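Local coordinates for urocanate hydratase (Paenibacillus sp. Soil724D2, PDB 7NED), which hydrates thiourocanate in bacterial ergothioneine breakdown, using bound NAD+ as cofactor, and also binds urocanate in its active site, at residues A[16-21]-A[495-500]; A[134-139]-A[172-177]; A[163-168]-A[185-190]. All coordinates share one frame; numbering follows the deposited sequence.

Interaction 1 (A[16-21]-A[495-500]); sequences GWRQEA and TLVADG
R18 and V497 lie side by side where the first turn of helix 17-31 rests on the end of strand 490-498, and the long arginine chain carries the contact out to D499. Its CB leads to a CG placed anti to the carbonyl carbon (chi1 -64°), beside the strand. There R18 CG has V497 CB at 4.3 Å and, nearer, D499 OD2 at 3.5 Å. R18 CD follows, 3.8 Å from D499 OD2. Beyond CD the chain bends at chi3 (59°), and the guanidinium turns away from D499: NE pairs with D474, and NH1 with E67. NE of R18 stays 5.1 Å from D499 OD2, so the two charges would feel each other only at a distance, while OD1 of the aspartate is held by S504. An arginine suits this place because its aliphatic part packs while its tip reaches D474 and E67, both outside the two segments.

V497 sets both methyls against the helix turn. Its CG2 touches the CB of A21 at 3.5 Å, and CG1 lies against the backbone O of W17 at 3.9 Å. Alanine at position 21 is small enough to let the strand come close. An alanine in place of V497 would probably leave A21 CB and the carbonyl oxygens of W17 and R18 without their methyl neighbours, opening a gap between helix and strand.

The axes of segments 17-21 and 495-498 come within 8.6 Å at 132°, and this inner strand of the mixed sheet is covered by helix 17-31 through V497 and by helix 502-525 through L496 and A498.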
loop_
_atom_site.group_PDB
_atom_site.type_symbol
_atom_site.label_atom_id
_atom_site.label_comp_id
_atom_site.label_asym_id
_atom_site.label_seq_id
_atom_site.Cartn_x
_atom_site.Cartn_y
_atom_site.Cartn_z
ATOM N N GLY A 16 29.273 7.245 3.948
ATOM C CA GLY A 16 29.581 6.655 2.657
ATOM C C GLY A 16 28.829 7.362 1.546
ATOM O O GLY A 16 27.992 8.239 1.784
ATOM N N TRP A 17 29.126 6.961 0.320
ATOM C CA TRP A 17 28.556 7.645 -0.840
ATOM C C TRP A 17 27.114 7.236 -1.108
ATOM O O TRP A 17 26.363 8.000 -1.725
ATOM C CB TRP A 17 29.395 7.373 -2.093
ATOM C CG TRP A 17 30.362 8.499 -2.326
ATOM C CD1 TRP A 17 31.710 8.480 -2.094
ATOM C CD2 TRP A 17 30.047 9.832 -2.780
ATOM N NE1 TRP A 17 32.259 9.727 -2.387
ATOM C CE2 TRP A 17 31.259 10.565 -2.808
ATOM C CE3 TRP A 17 28.863 10.465 -3.188
ATOM C CZ2 TRP A 17 31.319 11.915 -3.224
ATOM C CZ3 TRP A 17 28.932 11.828 -3.600
ATOM C CH2 TRP A 17 30.147 12.512 -3.611
ATOM N N ARG A 18 26.706 6.044 -0.687
ATOM C CA ARG A 18 25.296 5.723 -0.839
ATOM C C ARG A 18 24.463 6.643 0.031
ATOM O O ARG A 18 23.420 7.142 -0.401
ATOM C CB ARG A 18 25.049 4.244 -0.492
ATOM C CG ARG A 18 25.771 3.321 -1.448
ATOM C CD ARG A 18 25.697 1.849 -1.042
ATOM N NE ARG A 18 24.322 1.399 -0.955
ATOM C CZ ARG A 18 23.946 0.265 -0.361
ATOM N NH1 ARG A 18 24.864 -0.531 0.197
ATOM N NH2 ARG A 18 22.660 -0.070 -0.327
ATOM N N GLN A 19 24.916 6.901 1.259
ATOM C CA GLN A 19 24.165 7.791 2.123
ATOM C C GLN A 19 24.262 9.226 1.609
ATOM O O GLN A 19 23.262 9.952 1.549
ATOM C CB GLN A 19 24.700 7.706 3.552
ATOM C CG GLN A 19 24.703 6.281 4.179
ATOM C CD GLN A 19 25.997 5.532 3.926
ATOM O OE1 GLN A 19 26.540 5.540 2.822
ATOM N NE2 GLN A 19 26.504 4.886 4.959
ATOM N N GLU A 20 25.461 9.638 1.225
ATOM C CA GLU A 20 25.643 10.993 0.703
ATOM C C GLU A 20 24.745 11.248 -0.507
ATOM O O GLU A 20 24.211 12.360 -0.691
ATOM C CB GLU A 20 27.113 11.189 0.339
ATOM C CG GLU A 20 27.452 12.582 -0.221
ATOM C CD GLU A 20 27.585 13.651 0.878
ATOM O OE1 GLU A 20 27.877 13.291 2.042
ATOM O OE2 GLU A 20 27.432 14.863 0.568
ATOM N N ALA A 21 24.586 10.236 -1.365
ATOM C CA ALA A 21 23.781 10.407 -2.565
ATOM C C ALA A 21 22.352 10.774 -2.197
ATOM O O ALA A 21 21.778 11.724 -2.750
ATOM C CB ALA A 21 23.818 9.139 -3.431
ATOM N N THR A 495 15.324 4.386 -5.834
ATOM C CA THR A 495 16.576 5.093 -6.140
ATOM C C THR A 495 17.716 4.109 -5.966
ATOM O O THR A 495 17.701 3.287 -5.032
ATOM C CB THR A 495 16.790 6.297 -5.210
ATOM O OG1 THR A 495 15.724 7.231 -5.403
ATOM C CG2 THR A 495 18.104 6.965 -5.492
ATOM N N LEU A 496 18.676 4.176 -6.885
ATOM C CA LEU A 496 19.900 3.383 -6.864
ATOM C C LEU A 496 21.081 4.324 -6.888
ATOM O O LEU A 496 21.023 5.382 -7.529
ATOM C CB LEU A 496 19.988 2.436 -8.058
ATOM C CG LEU A 496 18.953 1.304 -7.998
ATOM C CD1 LEU A 496 18.757 0.742 -9.406
ATOM C CD2 LEU A 496 19.434 0.195 -7.026
ATOM N N VAL A 497 22.153 3.942 -6.196
ATOM C CA VAL A 497 23.384 4.733 -6.195
ATOM C C VAL A 497 24.441 3.897 -6.884
ATOM O O VAL A 497 24.794 2.810 -6.407
ATOM C CB VAL A 497 23.828 5.120 -4.779
ATOM C CG1 VAL A 497 25.119 5.987 -4.862
ATOM C CG2 VAL A 497 22.707 5.832 -4.040
ATOM N N ALA A 498 24.915 4.382 -8.016
ATOM C CA ALA A 498 26.028 3.758 -8.729
ATOM C C ALA A 498 27.294 4.421 -8.201
ATOM O O ALA A 498 27.757 5.434 -8.733
ATOM C CB ALA A 498 25.872 3.937 -10.233
ATOM N N ASP A 499 27.828 3.877 -7.113
ATOM C CA ASP A 499 29.000 4.440 -6.465
ATOM C C ASP A 499 30.286 3.782 -6.923
ATOM O O ASP A 499 31.343 4.055 -6.351
ATOM C CB ASP A 499 28.869 4.356 -4.926
ATOM C CG ASP A 499 28.842 2.932 -4.407
ATOM O OD1 ASP A 499 28.926 1.976 -5.215
ATOM O OD2 ASP A 499 28.764 2.759 -3.159
ATOM N N GLY A 500 30.232 2.951 -7.946
ATOM C CA GLY A 500 31.421 2.340 -8.479
ATOM C C GLY A 500 31.784 0.975 -7.930
ATOM O O GLY A 500 32.550 0.257 -8.582
#

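Interaction 2 (A[134-139]-A[172-177]); sequences GVIQGT and QPLAGT. With URO ((2E)-3-(1H-imidazol-4-yl)acrylic acid), chain B.
I136 and L174 make one part of an apolar seam between two helices, and A175 with T139 makes the rest. The ethyl arm of I136 is fully extended, with CG1 anti to the backbone N (chi1 -172°) and chi2 also anti. This carries CD1 across to L174, where it touches CD2 at 3.7 Å and lies equally close to CB and CG. The two branched chains meet at a slant. CG1 of I136 has the CB of A175 4.1 Å away. A175 points toward the facing helix, and its methyl meets CG2 of T139 at 3.7 Å. Alanine suits this spot, where the helices come close: its CA is 5.9 Å from the CA of I136. Y140 and F143, further along helix 133-150, also touch it. W383 of helix 378-390 packs on I136 from outside the pair.

The polar ends of the contact look to partners other than the facing segment. The torsion of T139 (chi1 -54°) turns its methyl to A175 and leaves OG1 3.1 Å from the V135 O of its own helix. Q172 adds CG to the apolar seam, 4.4 Å from CG2 of T139, but its amide is bound by T162, A163 and G169, the last two holding NE2.

Toward the substrate, G134 brings its backbone close to urocanate, its C lying 3.7 Å from ligand OAA. A side chain on it would collide with that oxygen, so glycine fits; T123 and R352 hydrogen-bond the ligand.

The axes of segments 134-139 and 172-177 have a closest approach of 8.7 Å at 39°. Helix 172-178 is the connecting helix of the beta-alpha-beta unit formed by parallel strands 159-163 and 182-187, so this seam packs a Rossmann crossover helix against helix 133-150, whose start lines the urocanate pocket.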
loop_
_atom_site.group_PDB
_atom_site.type_symbol
_atom_site.label_atom_id
_atom_site.label_comp_id
_atom_site.label_asym_id
_atom_site.label_seq_id
_atom_site.Cartn_x
_atom_site.Cartn_y
_atom_site.Cartn_z
ATOM N N GLY A 134 12.712 16.256 -15.761
ATOM C CA GLY A 134 12.197 14.931 -15.444
ATOM C C GLY A 134 11.028 14.534 -16.318
ATOM O O GLY A 134 10.879 13.353 -16.665
ATOM N N VAL A 135 10.203 15.509 -16.721
ATOM C CA VAL A 135 9.005 15.217 -17.488
ATOM C C VAL A 135 9.157 15.582 -18.962
ATOM O O VAL A 135 8.248 15.310 -19.757
ATOM C CB VAL A 135 7.776 15.934 -16.874
ATOM C CG1 VAL A 135 7.801 17.441 -17.187
ATOM C CG2 VAL A 135 6.463 15.307 -17.330
ATOM N N ILE A 136 10.272 16.182 -19.366
ATOM C CA ILE A 136 10.262 16.771 -20.708
ATOM C C ILE A 136 10.250 15.691 -21.796
ATOM O O ILE A 136 9.573 15.850 -22.814
ATOM C CB ILE A 136 11.409 17.782 -20.897
ATOM C CG1 ILE A 136 11.233 18.506 -22.231
ATOM C CG2 ILE A 136 12.761 17.125 -20.848
ATOM C CD1 ILE A 136 12.333 19.495 -22.478
ATOM N N GLN A 137 10.930 14.555 -21.598
ATOM C CA GLN A 137 10.910 13.560 -22.676
ATOM C C GLN A 137 9.543 12.915 -22.810
ATOM O O GLN A 137 9.113 12.600 -23.923
ATOM C CB GLN A 137 11.947 12.446 -22.483
ATOM C CG GLN A 137 11.914 11.541 -23.740
ATOM C CD GLN A 137 13.000 10.455 -23.802
ATOM O OE1 GLN A 137 13.799 10.290 -22.893
ATOM N NE2 GLN A 137 13.001 9.695 -24.895
ATOM N N GLY A 138 8.866 12.669 -21.689
ATOM C CA GLY A 138 7.499 12.155 -21.747
ATOM C C GLY A 138 6.597 13.053 -22.573
ATOM O O GLY A 138 5.878 12.601 -23.455
ATOM N N THR A 139 6.647 14.346 -22.309
ATOM C CA THR A 139 5.793 15.272 -23.046
ATOM C C THR A 139 6.173 15.310 -24.522
ATOM O O THR A 139 5.310 15.337 -25.411
ATOM C CB THR A 139 5.921 16.662 -22.413
ATOM O OG1 THR A 139 5.645 16.539 -20.998
ATOM C CG2 THR A 139 4.943 17.653 -23.046
ATOM N N GLN A 172 6.782 22.082 -21.030
ATOM C CA GLN A 172 5.976 21.957 -22.237
ATOM C C GLN A 172 6.498 22.825 -23.378
ATOM O O GLN A 172 6.520 22.344 -24.521
ATOM C CB GLN A 172 4.518 22.304 -21.909
ATOM C CG GLN A 172 3.822 21.357 -20.973
ATOM C CD GLN A 172 2.449 21.867 -20.634
ATOM O OE1 GLN A 172 1.438 21.344 -21.113
ATOM N NE2 GLN A 172 2.403 22.969 -19.875
ATOM N N PRO A 173 6.895 24.075 -23.165
ATOM C CA PRO A 173 7.346 24.871 -24.319
ATOM C C PRO A 173 8.550 24.261 -25.004
ATOM O O PRO A 173 8.639 24.290 -26.239
ATOM C CB PRO A 173 7.659 26.257 -23.709
ATOM C CG PRO A 173 7.725 26.031 -22.236
ATOM C CD PRO A 173 6.820 24.877 -21.934
ATOM N N LEU A 174 9.489 23.700 -24.234
ATOM C CA LEU A 174 10.648 23.085 -24.858
ATOM C C LEU A 174 10.289 21.759 -25.521
ATOM O O LEU A 174 10.776 21.455 -26.611
ATOM C CB LEU A 174 11.750 22.898 -23.840
ATOM C CG LEU A 174 13.124 22.595 -24.381
ATOM C CD1 LEU A 174 13.592 23.609 -25.502
ATOM C CD2 LEU A 174 14.078 22.623 -23.200
ATOM N N ALA A 175 9.434 20.960 -24.891
ATOM C CA ALA A 175 8.946 19.783 -25.582
ATOM C C ALA A 175 8.284 20.188 -26.892
ATOM O O ALA A 175 8.508 19.562 -27.923
ATOM C CB ALA A 175 7.962 19.005 -24.702
ATOM N N GLY A 176 7.477 21.249 -26.858
ATOM C CA GLY A 176 6.809 21.696 -28.074
ATOM C C GLY A 176 7.794 22.091 -29.158
ATOM O O GLY A 176 7.721 21.596 -30.281
ATOM N N THR A 177 8.759 22.950 -28.837
ATOM C CA THR A 177 9.651 23.399 -29.918
ATOM C C THR A 177 10.642 22.320 -30.351
ATOM O O THR A 177 11.023 22.266 -31.534
ATOM C CB THR A 177 10.391 24.676 -29.531
ATOM O OG1 THR A 177 11.187 24.459 -28.366
ATOM C CG2 THR A 177 9.405 25.834 -29.318
HETATM O OAA URO B . 9.298 13.749 -13.110
HETATM C CAI URO B . 9.005 14.011 -11.868
HETATM O OAB URO B . 9.812 14.226 -11.054
HETATM C CAC URO B . 7.597 14.004 -11.441
HETATM C CAD URO B . 6.655 13.742 -12.309
HETATM C CAJ URO B . 5.367 13.783 -11.724
HETATM C CAF URO B . 4.161 13.855 -12.355
HETATM N NAH URO B . 3.150 14.063 -11.454
HETATM C CAE URO B . 3.748 14.107 -10.285
HETATM N NAG URO B . 5.086 13.946 -10.394
#

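Interaction 3 (A[163-168]-A[185-190]); sequences AGLGGM and CVEVSE. With NAD (nicotinamide-adenine-dinucleotide), chain C; URO ((2E)-3-(1H-imidazol-4-yl)acrylic acid), chain B.
E187 OE1 is gripped by two donors at once: the backbone N of L165, at 2.7 Å and nearly straight (170°), and the hydroxyl O3B of the NAD+ adenosine ribose. The second bond is shorter, 2.6 Å from O3B to OE1. OE2 of the same carboxylate takes O2B of that ribose, also at 2.6 Å, and the backbone N of S189. Both protein N-H groups use anti lone pairs of their oxygens. The chain of E187 starts anti to the backbone N and bends at chi2 (61°), which turns the carboxylate to the ribose hydroxyls.

An acid at the end of the second strand, binding both ribose hydroxyls, is a hallmark of NAD-binding Rossmann folds, and 164-168 belongs to the glycine-rich loop that follows the first strand. The strands are parallel neighbours, tied here by the hydrogen bond from G164 N to V186 O at 2.8 Å. At G164 the backbone angles themselves call for glycine, while at G166 a side chain would strike the cofactor's O5B.

Beside the polar grip, L165 CD2 packs on the CB of C185 at 3.7 Å, and P173 touches both side chains. Further along, G167 N bonds phosphate oxygen O2A at 3.1 Å, and M168 N bonds O2N and, weakly, O1N. The M168 side chain, bent at chi2 and chi3, sets SD 3.7 Å from CAD of urocanate.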
loop_
_atom_site.group_PDB
_atom_site.type_symbol
_atom_site.label_atom_id
_atom_site.label_comp_id
_atom_site.label_asym_id
_atom_site.label_seq_id
_atom_site.Cartn_x
_atom_site.Cartn_y
_atom_site.Cartn_z
ATOM N N ALA A 163 -1.401 25.090 -20.929
ATOM C CA ALA A 163 -1.333 26.063 -19.852
ATOM C C ALA A 163 -0.483 25.484 -18.728
ATOM O O ALA A 163 -0.326 24.263 -18.609
ATOM C CB ALA A 163 -2.735 26.407 -19.329
ATOM N N GLY A 164 0.049 26.380 -17.897
ATOM C CA GLY A 164 0.819 25.976 -16.752
ATOM C C GLY A 164 2.305 25.920 -17.036
ATOM O O GLY A 164 2.760 25.076 -17.804
ATOM N N LEU A 165 3.066 26.812 -16.413
ATOM C CA LEU A 165 4.515 26.788 -16.552
ATOM C C LEU A 165 5.190 26.614 -15.193
ATOM O O LEU A 165 6.144 27.344 -14.875
ATOM C CB LEU A 165 5.011 28.067 -17.208
ATOM C CG LEU A 165 4.567 28.277 -18.664
ATOM C CD1 LEU A 165 5.068 29.644 -19.184
ATOM C CD2 LEU A 165 5.126 27.126 -19.526
ATOM N N GLY A 166 4.709 25.657 -14.403
ATOM C CA GLY A 166 5.294 25.319 -13.117
ATOM C C GLY A 166 6.434 24.326 -13.247
ATOM O O GLY A 166 7.119 24.261 -14.277
ATOM N N GLY A 167 6.646 23.542 -12.184
ATOM C CA GLY A 167 7.760 22.594 -12.172
ATOM C C GLY A 167 7.757 21.641 -13.351
ATOM O O GLY A 167 8.766 21.483 -14.041
ATOM N N MET A 168 6.584 21.121 -13.616
ATOM C CA MET A 168 6.386 20.180 -14.666
ATOM C C MET A 168 5.861 20.827 -15.906
ATOM O O MET A 168 6.352 20.541 -16.936
ATOM C CB MET A 168 5.499 19.066 -14.203
ATOM C CG MET A 168 5.994 18.508 -12.897
ATOM S SD MET A 168 7.192 17.265 -13.154
ATOM C CE MET A 168 8.675 18.056 -13.661
ATOM N N CYS A 185 1.672 28.776 -24.329
ATOM C CA CYS A 185 1.499 28.328 -22.944
ATOM C C CYS A 185 0.897 29.448 -22.115
ATOM O O CYS A 185 1.540 30.489 -21.912
ATOM C CB CYS A 185 2.833 27.904 -22.356
ATOM S SG CYS A 185 3.665 26.659 -23.372
ATOM N N VAL A 186 -0.341 29.249 -21.657
ATOM C CA VAL A 186 -1.022 30.219 -20.807
ATOM C C VAL A 186 -0.610 29.972 -19.365
ATOM O O VAL A 186 -0.711 28.841 -18.866
ATOM C CB VAL A 186 -2.552 30.115 -20.950
ATOM C CG1 VAL A 186 -3.237 31.210 -20.141
ATOM C CG2 VAL A 186 -2.986 30.147 -22.400
ATOM N N GLU A 187 -0.184 31.035 -18.684
ATOM C CA GLU A 187 0.284 30.944 -17.309
ATOM C C GLU A 187 -0.175 32.192 -16.551
ATOM O O GLU A 187 -0.061 33.308 -17.070
ATOM C CB GLU A 187 1.816 30.772 -17.294
ATOM C CG GLU A 187 2.503 31.062 -15.987
ATOM C CD GLU A 187 2.031 30.147 -14.840
ATOM O OE1 GLU A 187 2.153 28.885 -14.920
ATOM O OE2 GLU A 187 1.535 30.704 -13.840
ATOM N N VAL A 188 -0.737 32.030 -15.372
ATOM C CA VAL A 188 -1.238 33.178 -14.645
ATOM C C VAL A 188 -0.205 34.040 -13.967
ATOM O O VAL A 188 -0.432 35.179 -13.789
ATOM C CB VAL A 188 -2.262 32.818 -13.556
ATOM C CG1 VAL A 188 -3.590 32.470 -14.144
ATOM C CG2 VAL A 188 -1.727 31.769 -12.620
ATOM N N SER A 189 0.919 33.464 -13.600
ATOM C CA SER A 189 1.947 34.180 -12.845
ATOM C C SER A 189 3.050 34.679 -13.778
ATOM O O SER A 189 3.751 33.870 -14.397
ATOM C CB SER A 189 2.525 33.260 -11.767
ATOM O OG SER A 189 3.787 33.685 -11.335
ATOM N N GLU A 190 3.279 35.974 -13.772
ATOM C CA GLU A 190 4.309 36.544 -14.557
ATOM C C GLU A 190 5.622 36.016 -14.051
ATOM O O GLU A 190 6.476 35.773 -14.799
ATOM C CB GLU A 190 4.286 38.060 -14.503
ATOM C CG GLU A 190 5.331 38.655 -15.396
ATOM C CD GLU A 190 4.917 38.584 -16.834
ATOM O OE1 GLU A 190 3.775 38.433 -17.101
ATOM O OE2 GLU A 190 5.716 38.710 -17.701
HETATM P PA NAD C . 2.986 23.662 -10.299
HETATM O O1A NAD C . 1.876 23.960 -9.294
HETATM O O2A NAD C . 4.426 23.915 -10.099
HETATM O O5B NAD C . 2.620 24.749 -11.546
HETATM C C5B NAD C . 1.285 24.849 -11.840
HETATM C C4B NAD C . 1.200 26.136 -12.784
HETATM O O4B NAD C . -0.111 26.437 -13.173
HETATM C C3B NAD C . 1.706 27.293 -11.863
HETATM O O3B NAD C . 2.676 28.010 -12.506
HETATM C C2B NAD C . 0.418 28.148 -11.660
HETATM O O2B NAD C . 0.662 29.507 -11.658
HETATM C C1B NAD C . -0.279 27.856 -12.986
HETATM N N9A NAD C . -1.732 28.031 -12.962
HETATM C C8A NAD C . -2.645 27.729 -11.958
HETATM N N7A NAD C . -3.881 28.022 -12.278
HETATM C C5A NAD C . -3.797 28.519 -13.572
HETATM C C6A NAD C . -4.766 29.016 -14.471
HETATM N N6A NAD C . -6.079 29.046 -14.148
HETATM N N1A NAD C . -4.387 29.452 -15.705
HETATM C C2A NAD C . -3.055 29.425 -15.959
HETATM N N3A NAD C . -2.029 28.988 -15.212
HETATM C C4A NAD C . -2.444 28.541 -14.007
HETATM O O3 NAD C . 2.491 22.263 -10.803
HETATM P PN NAD C . 3.454 21.348 -11.686
HETATM O O1N NAD C . 4.561 20.559 -11.051
HETATM O O2N NAD C . 3.661 22.057 -13.008
HETATM O O5D NAD C . 2.425 20.058 -12.183
HETATM C C5D NAD C . 1.239 20.504 -12.863
HETATM C C4D NAD C . 0.348 19.316 -13.103
HETATM O O4D NAD C . 1.071 18.239 -13.670
HETATM C C3D NAD C . -0.019 18.829 -11.606
HETATM O O3D NAD C . -1.391 18.468 -11.505
HETATM C C2D NAD C . 0.866 17.544 -11.405
HETATM O O2D NAD C . 0.295 16.536 -10.674
HETATM C C1D NAD C . 0.656 17.138 -12.898
HETATM N N1N NAD C . 1.344 15.934 -13.384
HETATM C C2N NAD C . 0.786 14.793 -12.839
HETATM C C3N NAD C . 1.231 13.535 -13.210
HETATM C C7N NAD C . 0.586 12.339 -12.497
HETATM O O7N NAD C . 0.513 11.207 -12.976
HETATM N N7N NAD C . 0.126 12.546 -11.207
HETATM C C4N NAD C . 2.247 13.484 -14.175
HETATM C C5N NAD C . 2.767 14.662 -14.710
HETATM C C6N NAD C . 2.284 15.921 -14.315
HETATM O OAA URO B . 9.298 13.749 -13.110
HETATM C CAI URO B . 9.005 14.011 -11.868
HETATM O OAB URO B . 9.812 14.226 -11.054
HETATM C CAC URO B . 7.597 14.004 -11.441
HETATM C CAD URO B . 6.655 13.742 -12.309
HETATM C CAJ URO B . 5.367 13.783 -11.724
HETATM C CAF URO B . 4.161 13.855 -12.355
HETATM N NAH URO B . 3.150 14.063 -11.454
HETATM C CAE URO B . 3.748 14.107 -10.285
HETATM N NAG URO B . 5.086 13.946 -10.394
#

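All three contacts are buried, yet they differ in chemistry. Interaction 1 joins the N-terminal and C-terminal family domains, helix to mixed sheet, by van der Waals packing, and lies about 34 Å from interaction 3, centre to centre, on the opposite side of the chain's centre. Interactions 2 and 3 share the Rossmann-like domain, their centres about 13 Å apart, and touch directly: helix 172-178 meets the loop after strand 159-163, and V135 CG1 lies against M168 O. Interaction 2 is an apolar helix seam with a glycine at urocanate. Interaction 3 is polar, with an acid and loop amides turned to NAD+. Both reach the bound urocanate, whereas interaction 1 lies away from it.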